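Local coordinates for YycN protein (Bacillus subtilis, PDB 1ON0) that is a putative acetyltransferase of the GNAT family, probably transferring acyl groups to a substrate not yet identified, at residues G74-H79 / Y92-Y97. Numbering follows the deposited sequence.
Sequences GWLWIH and YDFGLY
Strands 74-79 and 92-96 run antiparallel, and the contact is tightest where the indole of Trp75 lies across the backbone of its partner. A chi1 of 58° wedges its CG between the backbone N and C, and so lays the ring over Gly95. Gly95 O stands over the ring centre while accepting a nearly linear hydrogen bond from Trp75 N, 3.0 Å away. A side chain at Gly95 would collide with the indole. At the far rim, the benzo edge of Trp75 points into the face of Tyr97, a T-shaped pair with centroids 4.9 Å apart and planes at 76°. An alanine here in place of Trp75 would remove the indole and with it the T-shaped pair, and would probably leave the Gly95 carbonyl and the Tyr97 ring less firmly packed.

Asp93, with CG anti to its backbone N, places OD2 3.0 Å from Trp75 NE1, but at an angle too poor for a hydrogen bond; OD2 is instead bound by the hydroxyl group of Tyr16 in helix 10-31, which covers this face. On the reverse face, Leu76 CD2 and Phe94 CB meet more loosely, at 4.2 Å, beneath helix 105-119.

The His79 end is more exposed, and the side chains of His79 and Tyr92 are both partly open to solvent. Tyr92 CB still rests over the six-membered ring of Trp77, 3.6 Å from its centroid. Beyond it the Tyr92 ring crosses that of Trp77 obliquely and sets its edge against His79, Tyr92 CE2 3.5 Å from His79 CB. Two residues of one strand, Tyr92 and Asp93, stand opposite the single Trp77, whose N and O each bond to the Asp93 backbone: a classic beta bulge in the antiparallel hairpin of strands 72-79 and 88-96, at the centre of the GNAT fold.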
# COMPACT_ATOMS: atom_id res chain seq x y z
N GLY B 74 2.89 -9.68 11.07
CA GLY B 74 2.12 -9.57 12.30
C GLY B 74 1.75 -10.86 13.03
O GLY B 74 2.43 -11.88 12.94
N TRP B 75 0.64 -10.80 13.75
CA TRP B 75 0.14 -11.91 14.56
C TRP B 75 -1.38 -11.99 14.45
O TRP B 75 -2.05 -11.02 14.10
CB TRP B 75 0.52 -11.64 16.02
CG TRP B 75 -0.05 -10.33 16.51
CD1 TRP B 75 -1.29 -10.14 17.08
CD2 TRP B 75 0.56 -9.03 16.42
NE1 TRP B 75 -1.48 -8.81 17.34
CE2 TRP B 75 -0.37 -8.10 16.95
CE3 TRP B 75 1.79 -8.56 15.94
CZ2 TRP B 75 -0.10 -6.72 17.02
CZ3 TRP B 75 2.05 -7.18 16.01
CH2 TRP B 75 1.11 -6.28 16.54
N LEU B 76 -1.93 -13.15 14.77
CA LEU B 76 -3.37 -13.34 14.71
C LEU B 76 -3.70 -14.42 15.73
O LEU B 76 -3.14 -15.50 15.68
CB LEU B 76 -3.77 -13.81 13.32
CG LEU B 76 -5.21 -13.59 12.83
CD1 LEU B 76 -5.61 -14.81 12.01
CD2 LEU B 76 -6.17 -13.37 13.99
N TRP B 77 -4.59 -14.11 16.65
CA TRP B 77 -4.97 -15.08 17.66
C TRP B 77 -6.48 -15.17 17.75
O TRP B 77 -7.13 -14.19 18.09
CB TRP B 77 -4.35 -14.68 19.01
CG TRP B 77 -4.94 -15.36 20.21
CD1 TRP B 77 -5.69 -16.50 20.23
CD2 TRP B 77 -4.79 -14.96 21.58
NE1 TRP B 77 -6.03 -16.82 21.51
CE2 TRP B 77 -5.49 -15.90 22.37
CE3 TRP B 77 -4.13 -13.89 22.21
CZ2 TRP B 77 -5.56 -15.80 23.77
CZ3 TRP B 77 -4.19 -13.80 23.61
CH2 TRP B 77 -4.90 -14.76 24.37
N ILE B 78 -7.03 -16.33 17.43
CA ILE B 78 -8.48 -16.50 17.52
C ILE B 78 -8.84 -17.67 18.41
O ILE B 78 -8.04 -18.58 18.62
CB ILE B 78 -9.15 -16.72 16.14
CG1 ILE B 78 -8.91 -18.14 15.65
CG2 ILE B 78 -8.63 -15.71 15.14
CD1 ILE B 78 -9.65 -18.47 14.37
N HIS B 79 -10.05 -17.62 18.93
CA HIS B 79 -10.57 -18.67 19.80
C HIS B 79 -11.83 -19.23 19.16
O HIS B 79 -12.66 -18.46 18.68
CB HIS B 79 -10.94 -18.09 21.15
CG HIS B 79 -11.67 -19.05 22.04
ND1 HIS B 79 -11.11 -20.22 22.50
CD2 HIS B 79 -12.91 -18.99 22.59
CE1 HIS B 79 -11.96 -20.83 23.30
NE2 HIS B 79 -13.07 -20.11 23.37
N TYR B 92 -9.07 -12.68 19.72
CA TYR B 92 -8.45 -12.07 20.88
C TYR B 92 -7.40 -11.06 20.47
O TYR B 92 -7.22 -10.06 21.15
CB TYR B 92 -7.81 -13.15 21.80
CG TYR B 92 -8.79 -13.75 22.79
CD1 TYR B 92 -9.34 -12.97 23.80
CD2 TYR B 92 -9.24 -15.06 22.66
CE1 TYR B 92 -10.33 -13.46 24.63
CE2 TYR B 92 -10.23 -15.56 23.50
CZ TYR B 92 -10.78 -14.76 24.47
OH TYR B 92 -11.83 -15.20 25.25
N ASP B 93 -6.73 -11.27 19.35
CA ASP B 93 -5.69 -10.32 19.00
C ASP B 93 -5.31 -10.38 17.53
O ASP B 93 -5.26 -11.45 16.93
CB ASP B 93 -4.47 -10.57 19.91
CG ASP B 93 -3.46 -9.42 19.90
OD1 ASP B 93 -3.85 -8.27 19.69
OD2 ASP B 93 -2.27 -9.69 20.12
N PHE B 94 -5.06 -9.21 16.97
CA PHE B 94 -4.69 -9.07 15.58
C PHE B 94 -4.03 -7.73 15.32
O PHE B 94 -4.50 -6.67 15.75
CB PHE B 94 -5.91 -9.20 14.69
CG PHE B 94 -5.72 -8.59 13.34
CD1 PHE B 94 -4.91 -9.21 12.40
CD2 PHE B 94 -6.30 -7.36 13.03
CE1 PHE B 94 -4.69 -8.63 11.15
CE2 PHE B 94 -6.09 -6.76 11.78
CZ PHE B 94 -5.28 -7.39 10.84
N GLY B 95 -2.93 -7.77 14.58
CA GLY B 95 -2.24 -6.54 14.29
C GLY B 95 -0.96 -6.86 13.58
O GLY B 95 -0.57 -8.02 13.47
N LEU B 96 -0.30 -5.82 13.09
CA LEU B 96 0.94 -5.98 12.37
C LEU B 96 2.02 -5.25 13.12
O LEU B 96 1.74 -4.35 13.91
CB LEU B 96 0.79 -5.39 10.96
CG LEU B 96 0.37 -6.24 9.76
CD1 LEU B 96 -0.59 -7.34 10.15
CD2 LEU B 96 -0.23 -5.30 8.74
N TYR B 97 3.26 -5.65 12.88
CA TYR B 97 4.36 -4.96 13.54
C TYR B 97 4.56 -3.60 12.85
O TYR B 97 4.23 -3.43 11.67
CB TYR B 97 5.64 -5.77 13.46
CG TYR B 97 5.54 -7.06 14.22
CD1 TYR B 97 5.16 -8.23 13.57
CD2 TYR B 97 5.79 -7.10 15.59
CE1 TYR B 97 5.03 -9.42 14.27
CE2 TYR B 97 5.66 -8.28 16.30
CZ TYR B 97 5.28 -9.44 15.63
OH TYR B 97 5.15 -10.62 16.32